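Local atomic coordinates of uncharacterized protein VP1736 (Vibrio parahaemolyticus, PDB entry 3LXQ), a protein that is of unknown function but contains a sulfatase-family domain of the alkaline phosphatase superfamily, an alpha/beta fold built around a large mixed sheet. Residues Q172-Q177 / I354-K359; T124-T129 / I344-T349. One frame throughout, in Å; residues are numbered along the deposited sequence.

In the fold
Contacts 1 and 2 lie at the two ends of helix 346-353, each joining it to a segment that includes part of a strand of one mixed sheet. In contact 2, strand 121-127 and the turn after it meet residues 344-349, where the helix begins. In contact 1, the turn leading into strand 175-180 meets residues 354-359, where the same helix has just ended. Their centres lie about 19 Å apart, and their nearest atoms come within about 5 Å without touching. Contact 2 is central, about 6 Å from the centre of the chain, whereas contact 1 lies about 18 Å from it. The four segments alternate along the chain.

Contact 1. Residues Q172-Q177 / I354-K359; sequences QGYHTQ and IGVDAK
Tyr174 sets CG anti to its own carbonyl carbon (chi1 -83°), and Ile354 holds CG1 between its backbone N and carbonyl carbon (chi1 65°), torsions that bring the phenol end of one side chain to the CD1 methyl of the other. The contact joins two helix ends of the alpha/beta fold, each closed by a Schellman motif. Gly173, with positive phi, follows helix 165-171, and Gly355 plays the corresponding part after helix 346-353. Beyond the first motif the chain turns directly into strand 175-180, so Tyr174 sits in the short connection between helix 165-171 and that strand.

The two segments meet by van der Waals contact, methyl groups against the phenol end of Tyr174, and bury 147 Å² between them. Ile354 CD1 lies 3.6 Å from Tyr174 OH and 4.1 Å from Tyr174 CZ, the two side chains running at a slant to each other. Val356 comes up beside it: its CG2 methyl stands 3.8 Å from Tyr174 OH, while its side chain and that of Tyr174 run alongside one another, pointing opposite ways. Both methyls approach obliquely from the same side of the ring plane, and they are themselves neighbours, Ile354 CD1 and Val356 CG2 being 3.9 Å apart. At the solvent-facing margin, Gln172 adds a looser touch through its aliphatic CG, 4.5 Å from Val356 CG1.

Leu169 of helix 165-171 packs on Tyr174, Ile354 and Val356, and Arg85 lies against Tyr174, Val356 and Gln172. The phenol oxygen, although buried, is satisfied by a hydrogen bond with the carbonyl oxygen of Lys86, which ties down the far end of the ring. One bond back from CZ, Tyr174 CE1 approaches Val356 CG2 to 4.1 Å.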
ATOM      1  N   GLN A 172      11.061  18.325   1.951  1.00 67.03           N
ATOM      2  CA  GLN A 172      11.664  18.248   3.287  1.00 68.05           C
ATOM      3  C   GLN A 172      13.157  17.881   3.296  1.00 69.27           C
ATOM      4  O   GLN A 172      13.727  17.648   4.361  1.00 70.12           O
ATOM      5  CB  GLN A 172      10.884  17.251   4.163  1.00 65.92           C
ATOM      6  CG  GLN A 172       9.603  17.807   4.770  1.00 65.58           C
ATOM      7  CD  GLN A 172       9.863  19.050   5.595  1.00 69.54           C
ATOM      8  OE1 GLN A 172       9.520  20.161   5.187  1.00 70.64           O
ATOM      9  NE2 GLN A 172      10.494  18.874   6.753  1.00 71.50           N
ATOM     10  N   GLY A 173      13.779  17.808   2.118  1.00 69.47           N
ATOM     11  CA  GLY A 173      15.229  17.567   2.007  1.00 70.51           C
ATOM     12  C   GLY A 173      15.674  16.130   1.746  1.00 68.12           C
ATOM     13  O   GLY A 173      16.866  15.822   1.852  1.00 69.20           O
ATOM     14  N   TYR A 174      14.722  15.253   1.411  1.00 64.04           N
ATOM     15  CA  TYR A 174      15.014  13.852   1.078  1.00 61.73           C
ATOM     16  C   TYR A 174      15.368  13.648  -0.399  1.00 61.73           C
ATOM     17  O   TYR A 174      14.835  14.333  -1.285  1.00 61.33           O
ATOM     18  CB  TYR A 174      13.800  12.953   1.377  1.00 58.25           C
ATOM     19  CG  TYR A 174      13.624  12.476   2.811  1.00 57.01           C
ATOM     20  CD1 TYR A 174      13.353  13.374   3.848  1.00 59.05           C
ATOM     21  CD2 TYR A 174      13.667  11.110   3.116  1.00 54.91           C
ATOM     22  CE1 TYR A 174      13.157  12.918   5.165  1.00 57.55           C
ATOM     23  CE2 TYR A 174      13.479  10.648   4.420  1.00 51.80           C
ATOM     24  CZ  TYR A 174      13.223  11.555   5.433  1.00 54.55           C
ATOM     25  OH  TYR A 174      13.067  11.101   6.714  1.00 52.78           O
ATOM     26  N   HIS A 175      16.249  12.686  -0.660  1.00 61.60           N
ATOM     27  CA  HIS A 175      16.382  12.151  -1.997  1.00 61.29           C
ATOM     28  C   HIS A 175      15.271  11.128  -2.152  1.00 57.91           C
ATOM     29  O   HIS A 175      15.018  10.346  -1.240  1.00 56.54           O
ATOM     30  CB  HIS A 175      17.730  11.475  -2.198  1.00 62.80           C
ATOM     31  CG  HIS A 175      17.939  10.980  -3.594  1.00 63.12           C
ATOM     32  ND1 HIS A 175      18.469  11.771  -4.594  1.00 65.02           N
ATOM     33  CD2 HIS A 175      17.674   9.779  -4.161  1.00 60.43           C
ATOM     34  CE1 HIS A 175      18.528  11.072  -5.713  1.00 65.46           C
ATOM     35  NE2 HIS A 175      18.048   9.863  -5.479  1.00 61.92           N
ATOM     36  N   THR A 176      14.599  11.140  -3.298  1.00 57.03           N
ATOM     37  CA  THR A 176      13.474  10.215  -3.518  1.00 53.81           C
ATOM     38  C   THR A 176      13.682   9.387  -4.781  1.00 53.24           C
ATOM     39  O   THR A 176      14.087   9.912  -5.823  1.00 54.53           O
ATOM     40  CB  THR A 176      12.125  10.953  -3.559  1.00 52.86           C
ATOM     41  OG1 THR A 176      12.183  12.013  -4.525  1.00 54.89           O
ATOM     42  CG2 THR A 176      11.800  11.536  -2.187  1.00 52.97           C
ATOM     43  N   GLN A 177      13.418   8.087  -4.679  1.00 51.05           N
ATOM     44  CA  GLN A 177      13.684   7.173  -5.784  1.00 50.50           C
ATOM     45  C   GLN A 177      12.673   6.052  -5.875  1.00 47.48           C
ATOM     46  O   GLN A 177      11.964   5.758  -4.919  1.00 46.37           O
ATOM     47  CB  GLN A 177      15.104   6.589  -5.702  1.00 51.79           C
ATOM     48  CG  GLN A 177      15.345   5.704  -4.488  1.00 51.64           C
ATOM     49  CD  GLN A 177      16.647   4.927  -4.554  1.00 53.94           C
ATOM     50  OE1 GLN A 177      17.552   5.256  -5.327  1.00 57.31           O
ATOM     51  NE2 GLN A 177      16.748   3.884  -3.735  1.00 52.26           N
ATOM     52  N   ILE A 354       9.222   7.785  10.910  1.00 47.81           N
ATOM     53  CA  ILE A 354      10.526   8.289  10.446  1.00 49.27           C
ATOM     54  C   ILE A 354      10.859   9.690  10.974  1.00 50.19           C
ATOM     55  O   ILE A 354      11.922  10.242  10.668  1.00 51.33           O
ATOM     56  CB  ILE A 354      10.688   8.219   8.897  1.00 48.11           C
ATOM     57  CG1 ILE A 354       9.697   9.141   8.179  1.00 45.68           C
ATOM     58  CG2 ILE A 354      10.591   6.767   8.412  1.00 47.96           C
ATOM     59  CD1 ILE A 354       9.980   9.320   6.691  1.00 44.01           C
ATOM     60  N   GLY A 355       9.937  10.254  11.746  1.00 49.14           N
ATOM     61  CA  GLY A 355      10.134  11.567  12.355  1.00 50.18           C
ATOM     62  C   GLY A 355       9.758  12.760  11.495  1.00 49.13           C
ATOM     63  O   GLY A 355      10.284  13.848  11.692  1.00 49.60           O
ATOM     64  N   VAL A 356       8.850  12.567  10.542  1.00 41.92           N
ATOM     65  CA  VAL A 356       8.415  13.682   9.689  1.00 43.13           C
ATOM     66  C   VAL A 356       7.004  14.137  10.028  1.00 41.65           C
ATOM     67  O   VAL A 356       6.043  13.368   9.861  1.00 39.08           O
ATOM     68  CB  VAL A 356       8.524  13.345   8.171  1.00 43.99           C
ATOM     69  CG1 VAL A 356       7.965  14.485   7.316  1.00 44.54           C
ATOM     70  CG2 VAL A 356       9.973  13.085   7.791  1.00 46.89           C
ATOM     71  N   ASP A 357       6.883  15.382  10.498  1.00 42.57           N
ATOM     72  CA  ASP A 357       5.568  16.000  10.751  1.00 41.84           C
ATOM     73  C   ASP A 357       4.827  16.149   9.421  1.00 41.39           C
ATOM     74  O   ASP A 357       5.419  16.573   8.427  1.00 43.35           O
ATOM     75  CB  ASP A 357       5.711  17.381  11.406  1.00 44.15           C
ATOM     76  CG  ASP A 357       6.130  17.316  12.873  1.00 45.41           C
ATOM     77  OD1 ASP A 357       6.436  18.391  13.435  1.00 49.67           O
ATOM     78  OD2 ASP A 357       6.156  16.216  13.470  1.00 45.33           O
ATOM     79  N   ALA A 358       3.536  15.827   9.429  1.00 38.29           N
ATOM     80  CA  ALA A 358       2.750  15.691   8.213  1.00 37.52           C
ATOM     81  C   ALA A 358       1.521  16.585   8.165  1.00 37.06           C
ATOM     82  O   ALA A 358       0.483  16.258   8.748  1.00 35.30           O
ATOM     83  CB  ALA A 358       2.341  14.214   8.019  1.00 35.17           C
ATOM     84  N   LYS A 359       1.638  17.701   7.455  1.00 38.90           N
ATOM     85  CA  LYS A 359       0.494  18.544   7.126  1.00 39.74           C
ATOM     86  C   LYS A 359       0.048  18.151   5.720  1.00 39.73           C
ATOM     87  O   LYS A 359       0.605  18.627   4.734  1.00 42.02           O
ATOM     88  CB  LYS A 359       0.868  20.040   7.181  1.00 42.58           C
ATOM     89  CG  LYS A 359      -0.290  20.976   6.818  1.00 44.45           C
ATOM     90  CD  LYS A 359       0.021  22.433   7.119  1.00 48.57           C
ATOM     91  CE  LYS A 359      -1.240  23.293   7.101  1.00 48.65           C
ATOM     92  NZ  LYS A 359      -0.897  24.709   7.466  1.00 54.86           N
TER

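Contact 2. Residues T124-T129 / I344-T349; sequences TQMYAT and IDMPPT
Met126 and Met346, both modelled as selenomethionine, meet tip to tip through their methyls, with Met126 CE 3.7 Å from Met346 CE. Met126 sends CG anti to its backbone N (chi1 -177°) and then bends twice, a path that carries its end across to residues 344-349. Its methyl also lies 4.1 Å from Met346 SE, so the selenium shares in the contact. The second apolar pair is Thr129 with Ile344, whose side chains cross at about a right angle. Here the methyl branch of the threonine does the touching, Thr129 CG2 lying 3.7 Å from Ile344 CG2. All four residues are buried, and the two segments together cover 177 Å².

Polar bonds run within each segment or to residues nearby. As the first turn of helix 346-353 forms, Thr349 N donates to Asp345 O at 3.2 Å. The buried carboxylate of Asp345 is well supplied: OD1 makes a salt bridge with Arg377 and accepts from the backbone N of Arg365, while OD2 accepts from the backbone N of Asn342. On the strand side, Gln125 NE2 makes a weak bond to Tyr127 OH, 2.7 Å long with an N-H...O angle of only 126°, reaching the phenol in the plane of its ring. Asn343 OD1 accepts from Thr129 N and so links the turn after the strand to the residue just before Ile344.

In the fold, the contact joins the end of strand 121-127 of the mixed sheet to the 3-10 turn and helix start that follow strand 341-342. Met126 also packs on Ile323 and Ala325 of the antiparallel strand 322-328, whereas Thr129 and Ile344 share Ala139 of helix 133-141, and Ile344 rests further on Met379 of strand 377-382.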
ATOM      1  N   THR A 124      -2.164  -8.076  10.918  1.00 33.74           N
ATOM      2  CA  THR A 124      -2.858  -9.324  10.577  1.00 35.30           C
ATOM      3  C   THR A 124      -4.207  -9.055   9.949  1.00 33.92           C
ATOM      4  O   THR A 124      -4.866  -9.981   9.467  1.00 35.85           O
ATOM      5  CB  THR A 124      -3.048 -10.260  11.793  1.00 37.20           C
ATOM      6  OG1 THR A 124      -3.997  -9.680  12.705  1.00 36.74           O
ATOM      7  CG2 THR A 124      -1.722 -10.503  12.499  1.00 39.70           C
ATOM      8  N   GLN A 125      -4.607  -7.788   9.949  1.00 32.91           N
ATOM      9  CA  GLN A 125      -5.869  -7.370   9.346  1.00 32.51           C
ATOM     10  C   GLN A 125      -5.697  -6.182   8.392  1.00 31.99           C
ATOM     11  O   GLN A 125      -6.484  -5.247   8.432  1.00 30.57           O
ATOM     12  CB  GLN A 125      -6.907  -7.023  10.428  1.00 33.31           C
ATOM     13  CG  GLN A 125      -7.459  -8.236  11.154  1.00 35.44           C
ATOM     14  CD  GLN A 125      -8.199  -9.192  10.232  1.00 37.59           C
ATOM     15  OE1 GLN A 125      -8.094 -10.411  10.369  1.00 40.09           O
ATOM     16  NE2 GLN A 125      -8.968  -8.642   9.301  1.00 36.88           N
HETATM   17  N   MSE A 126      -4.677  -6.268   7.542  1.00 33.08           N
HETATM   18  CA  MSE A 126      -4.360  -5.285   6.519  1.00 35.25           C
HETATM   19  C   MSE A 126      -5.070  -5.586   5.200  1.00 36.67           C
HETATM   20  O   MSE A 126      -5.046  -6.716   4.716  1.00 36.52           O
HETATM   21  CB  MSE A 126      -2.848  -5.266   6.272  1.00 36.09           C
HETATM   22  CG  MSE A 126      -2.395  -4.225   5.257  1.00 38.31           C
HETATM   23 SE   MSE A 126      -2.760  -2.380   5.774  1.00 40.84          SE
HETATM   24  CE  MSE A 126      -1.919  -2.399   7.533  1.00 39.43           C
ATOM     25  N   TYR A 127      -5.693  -4.560   4.625  1.00 26.35           N
ATOM     26  CA  TYR A 127      -6.392  -4.707   3.344  1.00 25.66           C
ATOM     27  C   TYR A 127      -5.958  -3.703   2.302  1.00 24.21           C
ATOM     28  O   TYR A 127      -5.790  -2.510   2.591  1.00 24.76           O
ATOM     29  CB  TYR A 127      -7.907  -4.661   3.543  1.00 26.33           C
ATOM     30  CG  TYR A 127      -8.389  -5.814   4.378  1.00 28.65           C
ATOM     31  CD1 TYR A 127      -8.341  -5.754   5.771  1.00 29.87           C
ATOM     32  CD2 TYR A 127      -8.857  -6.981   3.782  1.00 29.21           C
ATOM     33  CE1 TYR A 127      -8.747  -6.817   6.554  1.00 33.34           C
ATOM     34  CE2 TYR A 127      -9.282  -8.051   4.560  1.00 33.98           C
ATOM     35  CZ  TYR A 127      -9.228  -7.961   5.948  1.00 35.84           C
ATOM     36  OH  TYR A 127      -9.621  -9.027   6.727  1.00 39.36           O
ATOM     37  N   ALA A 128      -5.754  -4.194   1.085  1.00 24.37           N
ATOM     38  CA  ALA A 128      -5.529  -3.325  -0.057  1.00 22.85           C
ATOM     39  C   ALA A 128      -6.846  -2.618  -0.361  1.00 22.94           C
ATOM     40  O   ALA A 128      -7.914  -3.159  -0.083  1.00 22.31           O
ATOM     41  CB  ALA A 128      -5.042  -4.127  -1.271  1.00 23.02           C
ATOM     42  N   THR A 129      -6.757  -1.384  -0.859  1.00 22.09           N
ATOM     43  CA  THR A 129      -7.933  -0.648  -1.329  1.00 22.79           C
ATOM     44  C   THR A 129      -8.352  -1.086  -2.736  1.00 24.08           C
ATOM     45  O   THR A 129      -9.484  -0.817  -3.170  1.00 25.53           O
ATOM     46  CB  THR A 129      -7.660   0.856  -1.370  1.00 22.59           C
ATOM     47  OG1 THR A 129      -6.552   1.086  -2.235  1.00 21.00           O
ATOM     48  CG2 THR A 129      -7.346   1.417   0.028  1.00 21.08           C
ATOM     49  N   ILE A 344      -3.595   2.508   2.522  1.00 26.54           N
ATOM     50  CA  ILE A 344      -3.590   3.981   2.589  1.00 26.39           C
ATOM     51  C   ILE A 344      -3.300   4.542   4.007  1.00 27.10           C
ATOM     52  O   ILE A 344      -3.010   5.739   4.153  1.00 27.67           O
ATOM     53  CB  ILE A 344      -4.888   4.622   2.030  1.00 26.02           C
ATOM     54  CG1 ILE A 344      -6.102   4.234   2.874  1.00 25.35           C
ATOM     55  CG2 ILE A 344      -5.112   4.259   0.554  1.00 25.69           C
ATOM     56  CD1 ILE A 344      -7.263   5.165   2.713  1.00 25.03           C
ATOM     57  N   ASP A 345      -3.350   3.692   5.032  1.00 27.67           N
ATOM     58  CA  ASP A 345      -2.936   4.085   6.391  1.00 28.60           C
ATOM     59  C   ASP A 345      -1.423   3.996   6.558  1.00 29.64           C
ATOM     60  O   ASP A 345      -0.858   4.516   7.528  1.00 30.59           O
ATOM     61  CB  ASP A 345      -3.613   3.215   7.464  1.00 28.99           C
ATOM     62  CG  ASP A 345      -5.134   3.238   7.373  1.00 28.18           C
ATOM     63  OD1 ASP A 345      -5.688   4.301   7.067  1.00 27.57           O
ATOM     64  OD2 ASP A 345      -5.778   2.192   7.613  1.00 28.26           O
HETATM   65  N   MSE A 346      -0.763   3.342   5.614  1.00 29.83           N
HETATM   66  CA  MSE A 346       0.664   3.156   5.743  1.00 31.58           C
HETATM   67  C   MSE A 346       1.465   4.459   5.583  1.00 32.02           C
HETATM   68  O   MSE A 346       2.321   4.737   6.416  1.00 33.39           O
HETATM   69  CB  MSE A 346       1.166   2.019   4.860  1.00 32.10           C
HETATM   70  CG  MSE A 346       0.626   0.659   5.278  1.00 33.37           C
HETATM   71 SE   MSE A 346       1.249   0.086   7.058  1.00 43.96          SE
HETATM   72  CE  MSE A 346      -0.212   0.790   8.183  1.00 37.75           C
ATOM     73  N   PRO A 347       1.149   5.286   4.563  1.00 31.08           N
ATOM     74  CA  PRO A 347       1.994   6.486   4.481  1.00 31.98           C
ATOM     75  C   PRO A 347       1.934   7.401   5.710  1.00 32.14           C
ATOM     76  O   PRO A 347       2.989   7.837   6.132  1.00 33.34           O
ATOM     77  CB  PRO A 347       1.510   7.219   3.226  1.00 30.76           C
ATOM     78  CG  PRO A 347       0.584   6.299   2.529  1.00 29.63           C
ATOM     79  CD  PRO A 347       0.325   5.086   3.356  1.00 29.86           C
ATOM     80  N   PRO A 348       0.723   7.708   6.258  1.00 31.32           N
ATOM     81  CA  PRO A 348       0.695   8.484   7.525  1.00 32.11           C
ATOM     82  C   PRO A 348       1.421   7.795   8.687  1.00 33.53           C
ATOM     83  O   PRO A 348       2.110   8.458   9.475  1.00 34.33           O
ATOM     84  CB  PRO A 348      -0.811   8.636   7.844  1.00 30.77           C
ATOM     85  CG  PRO A 348      -1.560   7.970   6.709  1.00 30.33           C
ATOM     86  CD  PRO A 348      -0.610   7.622   5.629  1.00 29.67           C
ATOM     87  N   THR A 349       1.273   6.475   8.789  1.00 33.42           N
ATOM     88  CA  THR A 349       2.007   5.700   9.795  1.00 34.42           C
ATOM     89  C   THR A 349       3.532   5.796   9.625  1.00 36.15           C
ATOM     90  O   THR A 349       4.265   6.022  10.605  1.00 38.12           O
ATOM     91  CB  THR A 349       1.563   4.224   9.803  1.00 34.09           C
ATOM     92  OG1 THR A 349       0.143   4.147  10.007  1.00 33.11           O
ATOM     93  CG2 THR A 349       2.287   3.426  10.889  1.00 35.64           C
TER